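Local coordinates for FAD:protein FMN transferase (Vibrio cholerae, PDB 6NXI) that probably transfers the FMN moiety of FAD to the hydroxyl group of a threonine in a target flavoprotein, using magnesium, at residues W160-V165 / V179-E184; G218-A223 / L261-M266. All blocks are in the same frame, centred on the assembly; numbering follows the deposited sequence.

Overall arrangement
Both interactions belong to the same antiparallel eight-stranded sheet, and their centres lie about 10 Å apart. Interaction 1 comes first along the chain. It lays helix 157-171 on the hairpin of strands 177-181 and 184-188. Interaction 2 follows, pairing strand 220-225 with the end of strand 255-262 and the start of helix 265-278. Strand 184-188 is the sheet neighbour of strand 220-225, so the two contacts adjoin. Asp-163 ties them together, its OD1 probably hydrogen-bonded to Cys-265 N at 2.8 Å. The arrangement brings Glu-184, from the hairpin, beside Asp-269 of helix 265-278; the two share a magnesium ion next to the bound FAD.

Interaction 1. Residues W160-V165 / V179-E184; sequences WGVDVV and VEIGGE. With MG (magnesium ion), chain D.
Glu-184 touches Val-162 through its CB, and its carboxylate is gripped at both oxygens. OE1 of Glu-184 binds the magnesium ion at 2.3 Å, and Asp-269 OD1 and two waters share the metal. Thr-224 N holds OE2, which restrains the rotation of the carboxylate, and FAD touches Glu-184. The CB of Glu-184 starts toward the helix, but the chain bends at chi2 and leads the carboxylate away. Glu-184 thus links the packing to the active site.

Ile-181 and Glu-184 bond to each other in both directions, Ile-181 N to Glu-184 O at 2.9 Å and Glu-184 N to Ile-181 O. They close a 2:2 beta hairpin, with Gly-182 and Gly-183 as its two loop residues in a type I' turn. Helix 157-171 packs on this hairpin. The short axes of 160-165 and 179-181 approach to 8.2 Å and run roughly antiparallel, at 153°.

On the hairpin itself, Gly-183 N donates to Glu-180 OE2 at 2.9 Å, on the anti side of the carboxylate and somewhat out of its plane. The other oxygen, OE1, is bound by Asn-20.

The interface is buried and apolar. Val-162 is at its centre. Its CG1 is anti to the backbone N (chi1 168°) and meets Val-179 CG1 at 3.8 Å. The other branch, CG2, sits beside the backbone N and meets Ile-181 CG1 at 3.7 Å. The valine thus spans two strand residues with its two methyls. Val-165, one helical turn on, sets its CG1 3.9 Å from Val-179 CG1. Leu-43 of helix 32-50 also touches Val-165 and Ile-181. Gly-161 has no side chain to stand in the way of Ile-181, whose end methyl, CD1, reaches the helix backbone at Gly-161 C and Val-162 N.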
loop_
_atom_site.group_PDB
_atom_site.type_symbol
_atom_site.label_atom_id
_atom_site.label_comp_id
_atom_site.label_asym_id
_atom_site.label_seq_id
_atom_site.Cartn_x
_atom_site.Cartn_y
_atom_site.Cartn_z
ATOM N N TRP A 160 -4.102 5.004 -2.517
ATOM C CA TRP A 160 -4.597 6.319 -2.985
ATOM C C TRP A 160 -5.377 6.135 -4.288
ATOM O O TRP A 160 -6.508 6.704 -4.377
ATOM C CB TRP A 160 -3.427 7.304 -3.177
ATOM C CG TRP A 160 -3.899 8.598 -3.771
ATOM C CD1 TRP A 160 -3.676 9.014 -5.044
ATOM C CD2 TRP A 160 -4.649 9.657 -3.126
ATOM N NE1 TRP A 160 -4.249 10.241 -5.245
ATOM C CE2 TRP A 160 -4.867 10.650 -4.102
ATOM C CE3 TRP A 160 -5.165 9.860 -1.843
ATOM C CZ2 TRP A 160 -5.573 11.812 -3.815
ATOM C CZ3 TRP A 160 -5.876 10.995 -1.554
ATOM C CH2 TRP A 160 -6.093 11.959 -2.548
ATOM N N GLY A 161 -4.832 5.399 -5.277
ATOM C CA GLY A 161 -5.546 5.202 -6.568
ATOM C C GLY A 161 -6.909 4.526 -6.311
ATOM O O GLY A 161 -7.913 4.916 -6.909
ATOM N N VAL A 162 -6.952 3.572 -5.383
ATOM C CA VAL A 162 -8.212 2.870 -5.031
ATOM C C VAL A 162 -9.227 3.878 -4.496
ATOM O O VAL A 162 -10.362 3.919 -4.997
ATOM C CB VAL A 162 -7.988 1.731 -4.037
ATOM C CG1 VAL A 162 -9.321 1.241 -3.470
ATOM C CG2 VAL A 162 -7.177 0.608 -4.673
ATOM N N ASP A 163 -8.769 4.786 -3.618
ATOM C CA ASP A 163 -9.661 5.815 -3.049
ATOM C C ASP A 163 -10.124 6.755 -4.147
ATOM O O ASP A 163 -11.313 7.190 -4.120
ATOM C CB ASP A 163 -8.958 6.566 -1.928
ATOM C CG ASP A 163 -8.751 5.795 -0.646
ATOM O OD1 ASP A 163 -9.512 4.831 -0.372
ATOM O OD2 ASP A 163 -7.861 6.190 0.106
ATOM N N VAL A 164 -9.216 7.193 -5.014
ATOM C CA VAL A 164 -9.578 8.121 -6.126
ATOM C C VAL A 164 -10.669 7.490 -7.006
ATOM O O VAL A 164 -11.687 8.161 -7.300
ATOM C CB VAL A 164 -8.327 8.504 -6.936
ATOM C CG1 VAL A 164 -8.701 9.131 -8.255
ATOM C CG2 VAL A 164 -7.427 9.396 -6.093
ATOM N N VAL A 165 -10.514 6.232 -7.354
ATOM C CA VAL A 165 -11.529 5.540 -8.201
ATOM C C VAL A 165 -12.850 5.355 -7.433
ATOM O O VAL A 165 -13.946 5.564 -8.031
ATOM C CB VAL A 165 -10.967 4.236 -8.756
ATOM C CG1 VAL A 165 -12.045 3.363 -9.365
ATOM C CG2 VAL A 165 -9.787 4.507 -9.693
ATOM N N VAL A 179 -13.513 -1.896 -5.743
ATOM C CA VAL A 179 -12.349 -1.384 -6.488
ATOM C C VAL A 179 -11.125 -2.150 -5.993
ATOM O O VAL A 179 -10.909 -2.112 -4.776
ATOM C CB VAL A 179 -12.179 0.115 -6.243
ATOM C CG1 VAL A 179 -10.922 0.617 -6.880
ATOM C CG2 VAL A 179 -13.423 0.876 -6.722
ATOM N N GLU A 180 -10.374 -2.800 -6.873
ATOM C CA GLU A 180 -9.171 -3.575 -6.475
ATOM C C GLU A 180 -8.011 -3.198 -7.408
ATOM O O GLU A 180 -8.185 -3.218 -8.634
ATOM C CB GLU A 180 -9.500 -5.068 -6.504
ATOM C CG GLU A 180 -8.303 -5.957 -6.163
ATOM C CD GLU A 180 -7.580 -6.496 -7.366
ATOM O OE1 GLU A 180 -8.241 -7.169 -8.205
ATOM O OE2 GLU A 180 -6.401 -6.176 -7.544
ATOM N N ILE A 181 -6.906 -2.731 -6.843
ATOM C CA ILE A 181 -5.657 -2.480 -7.610
ATOM C C ILE A 181 -4.505 -3.222 -6.953
ATOM O O ILE A 181 -4.211 -2.974 -5.805
ATOM C CB ILE A 181 -5.359 -0.984 -7.675
ATOM C CG1 ILE A 181 -6.533 -0.174 -8.226
ATOM C CG2 ILE A 181 -4.112 -0.752 -8.481
ATOM C CD1 ILE A 181 -6.263 1.345 -8.200
ATOM N N GLY A 182 -3.915 -4.169 -7.675
ATOM C CA GLY A 182 -2.808 -4.955 -7.140
ATOM C C GLY A 182 -3.138 -5.549 -5.779
ATOM O O GLY A 182 -2.261 -5.534 -4.875
ATOM N N GLY A 183 -4.392 -5.933 -5.515
ATOM C CA GLY A 183 -4.774 -6.577 -4.262
ATOM C C GLY A 183 -5.257 -5.636 -3.171
ATOM O O GLY A 183 -5.833 -6.152 -2.185
ATOM N N GLU A 184 -5.068 -4.320 -3.317
ATOM C CA GLU A 184 -5.611 -3.337 -2.356
ATOM C C GLU A 184 -7.060 -3.079 -2.783
ATOM O O GLU A 184 -7.303 -2.977 -4.022
ATOM C CB GLU A 184 -4.851 -2.017 -2.435
ATOM C CG GLU A 184 -3.750 -1.901 -1.381
ATOM C CD GLU A 184 -2.810 -3.073 -1.196
ATOM O OE1 GLU A 184 -1.659 -2.981 -1.670
ATOM O OE2 GLU A 184 -3.244 -4.139 -0.601
HETATM MG MG MG D . 0.320 -2.142 -0.882
HETATM O O HOH W 1 0.781 -0.265 -2.244
HETATM O O HOH W 2 -0.260 -3.342 1.333
#

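Interaction 2. Residues G218-A223 / L261-M266; sequences GDYAIA and LDKSCM
Leu-261 reaches both Tyr-220 and Ile-222, and each part of its side chain has its own task. CB lies over the centre of the Tyr-220 ring, 4.0 Å from the centroid and straight along the normal, as a CH-pi contact. CG stands beside the backbone N, anti to the carbonyl carbon, and the branches part from there. CD1 stays with the tyrosine and meets ring atom CD2 of Tyr-220 at 4.1 Å. CD2 turns to Ile-222 and touches its CG1 at 3.4 Å, a tight fit for two carbons. The two side chains run alongside each other in the same direction.

Lys-263 NZ comes over the opposite face of the Tyr-220 ring. The lysine chain bends at chi2 (-66°), which brings NZ back over the ring. NZ stands 4.5 Å from the Tyr-220 centroid and 13° off the normal, a cation-pi contact. The same ammonium donates to Asp-219 O at 2.8 Å, nearly in line with the carbonyl (169°). The ring edge faces the peptide between Asp-262 and Lys-263.

Ile-222 and Leu-261 belong to an antiparallel strand pair in the large sheet of the ApbE fold. Ala-221 and Asp-262 form a hydrogen-bonded pair; Ile-222 and Leu-261 form a non-hydrogen-bonded one. Ala-221 N donates to Asp-262 O at 2.8 Å. The return bond, Asp-262 N to Ala-221 O, is 3.0 Å long.

Beyond the pair the chain turns into helix 265-278. Asp-262 OD2 accepts from Ser-264 N at 2.9 Å, making an Asx turn. Ser-264 is the N-cap; its OG bonds to Thr-267 N and to Asp-163 OD2. Ala-221 CB packs against Cys-265 CB in the first turn of the helix.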
loop_
_atom_site.group_PDB
_atom_site.type_symbol
_atom_site.label_atom_id
_atom_site.label_comp_id
_atom_site.label_asym_id
_atom_site.label_seq_id
_atom_site.Cartn_x
_atom_site.Cartn_y
_atom_site.Cartn_z
ATOM N N GLY A 218 -17.893 -4.969 4.803
ATOM C CA GLY A 218 -18.865 -3.888 4.630
ATOM C C GLY A 218 -18.230 -2.714 3.914
ATOM O O GLY A 218 -17.452 -2.949 2.954
ATOM N N ASP A 219 -18.581 -1.496 4.293
ATOM C CA ASP A 219 -18.147 -0.273 3.575
ATOM C C ASP A 219 -16.794 0.135 4.150
ATOM O O ASP A 219 -16.729 0.892 5.138
ATOM C CB ASP A 219 -19.182 0.841 3.654
ATOM C CG ASP A 219 -20.485 0.551 2.942
ATOM O OD1 ASP A 219 -20.607 -0.533 2.295
ATOM O OD2 ASP A 219 -21.440 1.369 3.141
ATOM N N TYR A 220 -15.751 -0.427 3.581
ATOM C CA TYR A 220 -14.382 -0.369 4.151
ATOM C C TYR A 220 -13.376 -0.611 3.039
ATOM O O TYR A 220 -13.711 -1.204 1.992
ATOM C CB TYR A 220 -14.139 -1.487 5.175
ATOM C CG TYR A 220 -13.994 -1.103 6.623
ATOM C CD1 TYR A 220 -13.244 -0.010 7.017
ATOM C CD2 TYR A 220 -14.473 -1.940 7.619
ATOM C CE1 TYR A 220 -13.093 0.324 8.352
ATOM C CE2 TYR A 220 -14.321 -1.627 8.959
ATOM C CZ TYR A 220 -13.635 -0.481 9.325
ATOM O OH TYR A 220 -13.450 -0.161 10.638
ATOM N N ALA A 221 -12.141 -0.187 3.285
ATOM C CA ALA A 221 -10.977 -0.588 2.481
ATOM C C ALA A 221 -10.184 -1.641 3.251
ATOM O O ALA A 221 -10.245 -1.681 4.494
ATOM C CB ALA A 221 -10.117 0.609 2.179
ATOM N N ILE A 222 -9.565 -2.500 2.474
ATOM C CA ILE A 222 -8.711 -3.598 2.962
ATOM C C ILE A 222 -7.393 -3.582 2.216
ATOM O O ILE A 222 -7.378 -3.662 1.005
ATOM C CB ILE A 222 -9.421 -4.961 2.785
ATOM C CG1 ILE A 222 -10.877 -4.946 3.213
ATOM C CG2 ILE A 222 -8.591 -5.990 3.516
ATOM C CD1 ILE A 222 -11.874 -4.630 2.089
ATOM N N ALA A 223 -6.298 -3.697 2.953
ATOM C CA ALA A 223 -4.950 -3.776 2.366
ATOM C C ALA A 223 -4.229 -4.912 3.048
ATOM O O ALA A 223 -4.423 -5.130 4.266
ATOM C CB ALA A 223 -4.172 -2.505 2.537
ATOM N N LEU A 261 -7.965 -3.086 7.893
ATOM C CA LEU A 261 -9.163 -2.338 7.435
ATOM C C LEU A 261 -9.051 -0.861 7.826
ATOM O O LEU A 261 -8.644 -0.537 8.940
ATOM C CB LEU A 261 -10.408 -2.933 8.063
ATOM C CG LEU A 261 -10.534 -4.447 8.010
ATOM C CD1 LEU A 261 -11.845 -4.892 8.684
ATOM C CD2 LEU A 261 -10.453 -4.937 6.596
ATOM N N ASP A 262 -9.495 0.003 6.923
ATOM C CA ASP A 262 -9.635 1.454 7.209
ATOM C C ASP A 262 -10.665 1.983 6.211
ATOM O O ASP A 262 -10.736 1.435 5.141
ATOM C CB ASP A 262 -8.315 2.206 7.071
ATOM C CG ASP A 262 -8.326 3.613 7.658
ATOM O OD1 ASP A 262 -8.090 3.707 8.880
ATOM O OD2 ASP A 262 -8.628 4.593 6.903
ATOM N N LYS A 263 -11.332 3.059 6.552
ATOM C CA LYS A 263 -12.229 3.754 5.604
ATOM C C LYS A 263 -11.453 4.217 4.359
ATOM O O LYS A 263 -12.053 4.302 3.276
ATOM C CB LYS A 263 -12.912 4.915 6.335
ATOM C CG LYS A 263 -13.903 4.477 7.415
ATOM C CD LYS A 263 -15.119 3.751 6.873
ATOM C CE LYS A 263 -16.198 3.531 7.914
ATOM N NZ LYS A 263 -16.968 2.307 7.586
ATOM N N SER A 264 -10.153 4.490 4.470
ATOM C CA SER A 264 -9.263 4.899 3.371
ATOM C C SER A 264 -8.334 3.760 2.976
ATOM O O SER A 264 -7.645 3.231 3.841
ATOM C CB SER A 264 -8.448 6.127 3.747
ATOM O OG SER A 264 -7.384 6.278 2.853
ATOM N N CYS A 265 -8.344 3.421 1.705
ATOM C CA CYS A 265 -7.407 2.419 1.171
ATOM C C CYS A 265 -5.979 2.954 1.270
ATOM O O CYS A 265 -5.080 2.202 1.635
ATOM C CB CYS A 265 -7.780 1.983 -0.232
ATOM S SG CYS A 265 -6.967 0.424 -0.665
ATOM N N MET A 266 -5.769 4.204 0.999
ATOM C CA MET A 266 -4.423 4.826 1.195
ATOM C C MET A 266 -3.917 4.515 2.613
ATOM O O MET A 266 -2.747 4.019 2.815
ATOM C CB MET A 266 -4.503 6.330 0.991
ATOM C CG MET A 266 -3.217 6.992 1.334
ATOM S SD MET A 266 -3.164 8.777 1.152
ATOM C CE MET A 266 -4.467 9.300 2.249
#